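Local coordinates for probable E3 ubiquitin-protein ligase HERC1 (Homo sapiens, PDB 4QT6) that is probably an E3 ubiquitin-protein ligase of the HECT type, whose SPRY domain, a beta-sandwich, is the part described here and probably mediates protein-protein recognition, at residues 64-68 against 69-73; 142-146 against 147-151. All coordinates share one frame; numbering follows the deposited sequence.

Contact 1: residues 64-68 against 69-73; sequences VHDFN and HRTTS
Asn68 O takes the backbone N-H groups of both Thr71 and Thr72, so that the chain folds back tightly and the CA atoms of Asp66 and Thr72 come within 5.2 Å. The turn belongs to the loop joining strands 55-60 and 75-79 of the SPRY beta-sandwich, and it opens with an Asx turn in which Asp66 OD1 accepts from the backbone N of Asn68. With CG anti to the backbone N (chi1 -178°), the Asp66 side chain crosses that of Thr71 at about a right angle, and Asp66 OD2 accepts from Thr71 OG1 on its syn lone pair at 2.7 Å. One carboxylate thus ties down both limbs. Thr72 OG1 donates to Asp66 O at 2.6 Å from above the carbonyl plane, and it also receives the backbone N-H of Asp74. Asn68 repeats the principle with its amide: OD1 accepts the backbone N-H of Arg70 at 3.0 Å, again from above the plane of the group, while ND2 reaches Thr71 OG1 through a water. Arg70 extends outward to a salt bridge with Glu90, its CG lying 3.9 Å above one face of the His69 ring.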
loop_
_atom_site.group_PDB
_atom_site.type_symbol
_atom_site.label_atom_id
_atom_site.label_comp_id
_atom_site.label_asym_id
_atom_site.label_seq_id
_atom_site.Cartn_x
_atom_site.Cartn_y
_atom_site.Cartn_z
ATOM N N VAL A 64 1.694 -7.755 11.832
ATOM C CA VAL A 64 2.858 -7.062 11.314
ATOM C C VAL A 64 3.938 -7.090 12.397
ATOM O O VAL A 64 3.697 -6.672 13.542
ATOM C CB VAL A 64 2.501 -5.601 10.968
ATOM C CG1 VAL A 64 3.739 -4.757 10.682
ATOM C CG2 VAL A 64 1.560 -5.589 9.767
ATOM N N HIS A 65 5.113 -7.602 12.044
ATOM C CA HIS A 65 6.281 -7.544 12.938
ATOM C C HIS A 65 7.336 -6.542 12.488
ATOM O O HIS A 65 8.070 -6.003 13.319
ATOM C CB HIS A 65 6.908 -8.929 13.042
ATOM C CG HIS A 65 5.998 -9.944 13.656
ATOM N ND1 HIS A 65 5.523 -11.033 12.964
ATOM C CD2 HIS A 65 5.444 -10.012 14.888
ATOM C CE1 HIS A 65 4.723 -11.738 13.744
ATOM N NE2 HIS A 65 4.662 -11.140 14.918
ATOM N N ASP A 66 7.435 -6.316 11.184
ATOM C CA ASP A 66 8.376 -5.388 10.606
ATOM C C ASP A 66 7.610 -4.579 9.578
ATOM O O ASP A 66 7.026 -5.164 8.662
ATOM C CB ASP A 66 9.515 -6.169 9.934
ATOM C CG ASP A 66 10.585 -5.274 9.336
ATOM O OD1 ASP A 66 10.428 -4.036 9.311
ATOM O OD2 ASP A 66 11.595 -5.816 8.832
ATOM N N PHE A 67 7.527 -3.260 9.775
ATOM C CA PHE A 67 6.943 -2.370 8.773
ATOM C C PHE A 67 7.906 -1.338 8.216
ATOM O O PHE A 67 7.487 -0.394 7.593
ATOM C CB PHE A 67 5.631 -1.714 9.281
ATOM C CG PHE A 67 5.792 -0.744 10.437
ATOM C CD1 PHE A 67 5.732 -1.184 11.741
ATOM C CD2 PHE A 67 5.852 0.617 10.201
ATOM C CE1 PHE A 67 5.822 -0.279 12.802
ATOM C CE2 PHE A 67 5.948 1.525 11.246
ATOM C CZ PHE A 67 5.928 1.075 12.546
ATOM N N ASN A 68 9.217 -1.549 8.414
ATOM C CA ASN A 68 10.250 -0.743 7.770
ATOM C C ASN A 68 10.303 -1.167 6.318
ATOM O O ASN A 68 10.613 -2.328 6.020
ATOM C CB ASN A 68 11.597 -1.030 8.446
ATOM C CG ASN A 68 12.761 -0.260 7.856
ATOM O OD1 ASN A 68 12.647 0.469 6.872
ATOM N ND2 ASN A 68 13.926 -0.429 8.484
ATOM N N HIS A 69 9.972 -0.252 5.417
ATOM C CA HIS A 69 9.949 -0.588 3.995
ATOM C C HIS A 69 11.287 -1.127 3.485
ATOM O O HIS A 69 11.291 -1.941 2.571
ATOM C CB HIS A 69 9.429 0.565 3.120
ATOM C CG HIS A 69 10.320 1.760 3.085
ATOM N ND1 HIS A 69 10.498 2.589 4.169
ATOM C CD2 HIS A 69 11.052 2.292 2.081
ATOM C CE1 HIS A 69 11.320 3.568 3.844
ATOM N NE2 HIS A 69 11.677 3.406 2.583
ATOM N N ARG A 70 12.407 -0.702 4.082
ATOM C CA ARG A 70 13.733 -1.136 3.634
ATOM C C ARG A 70 14.050 -2.598 3.959
ATOM O O ARG A 70 14.894 -3.207 3.291
ATOM C CB ARG A 70 14.806 -0.220 4.241
ATOM C CG ARG A 70 14.707 1.219 3.782
ATOM C CD ARG A 70 15.803 1.573 2.806
ATOM N NE ARG A 70 15.608 2.917 2.266
ATOM C CZ ARG A 70 15.683 3.249 0.978
ATOM N NH1 ARG A 70 15.968 2.345 0.044
ATOM N NH2 ARG A 70 15.485 4.514 0.618
ATOM N N THR A 71 13.385 -3.164 4.973
ATOM C CA THR A 71 13.661 -4.522 5.438
ATOM C C THR A 71 12.484 -5.494 5.428
ATOM O O THR A 71 12.691 -6.701 5.391
ATOM C CB THR A 71 14.234 -4.532 6.861
ATOM O OG1 THR A 71 13.288 -3.980 7.793
ATOM C CG2 THR A 71 15.505 -3.721 6.904
ATOM N N THR A 72 11.250 -4.981 5.467
ATOM C CA THR A 72 10.122 -5.853 5.730
ATOM C C THR A 72 9.898 -6.967 4.696
ATOM O O THR A 72 9.996 -6.740 3.507
ATOM C CB THR A 72 8.790 -5.048 5.863
ATOM O OG1 THR A 72 7.741 -5.939 6.247
ATOM C CG2 THR A 72 8.445 -4.345 4.604
ATOM N N SER A 73 9.623 -8.155 5.214
ATOM C CA SER A 73 9.075 -9.278 4.446
ATOM C C SER A 73 7.611 -9.542 4.811
ATOM O O SER A 73 6.998 -10.465 4.271
ATOM C CB SER A 73 9.928 -10.533 4.694
ATOM O OG SER A 73 11.217 -10.357 4.098
HETATM O O HOH W 1 10.388 -8.635 7.833
HETATM O O HOH W 2 13.760 -2.913 10.181
HETATM O O HOH W 3 10.463 2.729 7.030
#

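Contact 2: residues 142-146 against 147-151. With ARF (formamide), chain B; ARF (formamide), chain G.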
loop_
_atom_site.group_PDB
_atom_site.type_symbol
_atom_site.label_atom_id
_atom_site.label_comp_id
_atom_site.label_asym_id
_atom_site.label_seq_id
_atom_site.Cartn_x
_atom_site.Cartn_y
_atom_site.Cartn_z
ATOM N N PHE A 142 3.437 4.616 6.175
ATOM C CA PHE A 142 4.064 5.922 6.115
ATOM C C PHE A 142 5.409 5.884 6.832
ATOM O O PHE A 142 5.472 5.464 7.988
ATOM C CB PHE A 142 3.166 6.951 6.790
ATOM C CG PHE A 142 1.766 7.008 6.240
ATOM C CD1 PHE A 142 1.508 7.549 4.977
ATOM C CD2 PHE A 142 0.694 6.556 7.012
ATOM C CE1 PHE A 142 0.217 7.602 4.490
ATOM C CE2 PHE A 142 -0.613 6.611 6.520
ATOM C CZ PHE A 142 -0.837 7.125 5.261
ATOM N N TYR A 143 6.465 6.306 6.140
ATOM C CA TYR A 143 7.812 6.327 6.738
ATOM C C TYR A 143 8.247 7.709 7.150
ATOM O O TYR A 143 9.364 7.879 7.675
ATOM C CB TYR A 143 8.864 5.669 5.835
ATOM C CG TYR A 143 8.980 6.254 4.455
ATOM C CD1 TYR A 143 9.738 7.390 4.222
ATOM C CD2 TYR A 143 8.324 5.680 3.376
ATOM C CE1 TYR A 143 9.829 7.937 2.969
ATOM C CE2 TYR A 143 8.423 6.216 2.103
ATOM C CZ TYR A 143 9.200 7.330 1.896
ATOM O OH TYR A 143 9.309 7.846 0.637
ATOM N N SER A 144 7.390 8.694 6.919
ATOM C CA SER A 144 7.603 10.019 7.451
ATOM C C SER A 144 7.454 10.040 8.967
ATOM O O SER A 144 6.800 9.179 9.572
ATOM C CB SER A 144 6.620 10.986 6.798
ATOM O OG SER A 144 5.306 10.471 6.887
ATOM N N SER A 145 8.075 11.039 9.591
ATOM C CA SER A 145 8.010 11.197 11.040
ATOM C C SER A 145 6.764 11.966 11.459
ATOM O O SER A 145 6.158 11.676 12.484
ATOM C CB SER A 145 9.252 11.941 11.534
ATOM O OG SER A 145 9.412 13.162 10.841
ATOM N N ASN A 146 6.410 12.968 10.658
ATOM C CA ASN A 146 5.323 13.858 10.978
ATOM C C ASN A 146 3.994 13.329 10.461
ATOM O O ASN A 146 3.944 12.664 9.423
ATOM C CB ASN A 146 5.559 15.227 10.353
ATOM C CG ASN A 146 6.722 15.967 10.983
ATOM O OD1 ASN A 146 7.179 15.624 12.070
ATOM N ND2 ASN A 146 7.199 16.994 10.297
ATOM N N PRO A 147 2.912 13.646 11.175
ATOM C CA PRO A 147 1.577 13.285 10.713
ATOM C C PRO A 147 1.133 13.999 9.437
ATOM O O PRO A 147 1.739 14.995 9.018
ATOM C CB PRO A 147 0.672 13.712 11.862
ATOM C CG PRO A 147 1.456 14.713 12.638
ATOM C CD PRO A 147 2.886 14.358 12.465
ATOM N N GLY A 148 0.060 13.494 8.835
ATOM C CA GLY A 148 -0.713 14.281 7.876
ATOM C C GLY A 148 -1.112 13.690 6.550
ATOM O O GLY A 148 -2.081 14.154 5.924
ATOM N N GLU A 149 -0.349 12.717 6.073
ATOM C CA GLU A 149 -0.656 12.125 4.777
ATOM C C GLU A 149 -1.985 11.406 4.888
ATOM O O GLU A 149 -2.335 10.945 5.966
ATOM C CB GLU A 149 0.394 11.112 4.342
ATOM C CG GLU A 149 1.809 11.634 4.124
ATOM C CD GLU A 149 2.654 11.605 5.374
ATOM O OE1 GLU A 149 2.130 11.353 6.470
ATOM O OE2 GLU A 149 3.865 11.846 5.260
ATOM N N LYS A 150 -2.704 11.300 3.772
ATOM C CA LYS A 150 -3.996 10.607 3.735
ATOM C C LYS A 150 -4.155 9.790 2.465
ATOM O O LYS A 150 -3.878 10.280 1.367
ATOM C CB LYS A 150 -5.174 11.594 3.830
ATOM C CG LYS A 150 -5.237 12.398 5.107
ATOM C CD LYS A 150 -6.534 13.188 5.137
ATOM C CE LYS A 150 -6.546 14.140 6.330
ATOM N NZ LYS A 150 -7.909 14.539 6.764
ATOM N N VAL A 151 -4.584 8.541 2.613
ATOM C CA VAL A 151 -4.818 7.642 1.466
ATOM C C VAL A 151 -6.204 7.033 1.580
ATOM O O VAL A 151 -6.584 6.526 2.644
ATOM C CB VAL A 151 -3.753 6.512 1.422
ATOM C CG1 VAL A 151 -3.974 5.555 0.248
ATOM C CG2 VAL A 151 -2.351 7.104 1.355
HETATM N N ARF B . 10.652 11.735 0.350
HETATM C C ARF B . 11.538 10.750 0.211
HETATM O O ARF B . 11.205 9.584 0.353
HETATM N N ARF G . 7.867 13.007 3.873
HETATM C C ARF G . 8.943 12.228 3.693
HETATM O O ARF G . 9.512 11.732 4.655
HETATM O O HOH W 4 4.334 13.886 7.010
#
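Glu149 OE2 is gripped by the hydroxyl of Ser144, whose OG donates to it at 2.6 Å. A water lies 2.7 Å from Glu149 OE2 and within bonding distance of Asn146 O. Residues 142-151 form the connection by which the chain passes from one sheet of the SPRY beta-sandwich to the other, and this buried carboxylate fills the inside of the bend. The serine reaches OE2 on its syn side, 32° out of the carboxylate plane. A bend at chi2 (89°) turns the carboxylate toward Ser144, while the other oxygen, OE1, accepts from His20. The Phe142 ring runs past Glu149 in the opposite direction with its plane only 16° from that of the carboxylate; its CE1 meets Glu149 CB at 3.5 Å and Val151 CG2 at 4.1 Å. An alanine at Glu149 would keep the CB contact but would probably leave the Ser144 hydroxyl and His20 without their acceptor, setting the serine free to turn. Phe142 ends strand 137-142 and stacks on His20 of strand 17-20, whereas Val151 lies in strand 150-154 and packs on Phe43 and Ile45 of the adjacent strand 38-47.

His69 of contact 1 stacks on Tyr143 of contact 2, with His69 CE1 3.6 Å from Tyr143 CG, so that separate loops of a beta-sandwich meet through their rings although the centres of the two contacts are about 16 Å apart. Tyr143 in turn lies in a formamide pocket that also includes Asn52, Glu53, Arg79 and Tyr81. Its OH donates to the formamide oxygen at 2.6 Å, and that oxygen lies at the ring edge, in plane. The His69 side chain remains about 7 Å from a bound formamide, so His69 packs against the tyrosine ring without touching the ligand itself. Ser144 borders a further formamide, so contact 2 lines two of these small-molecule sites.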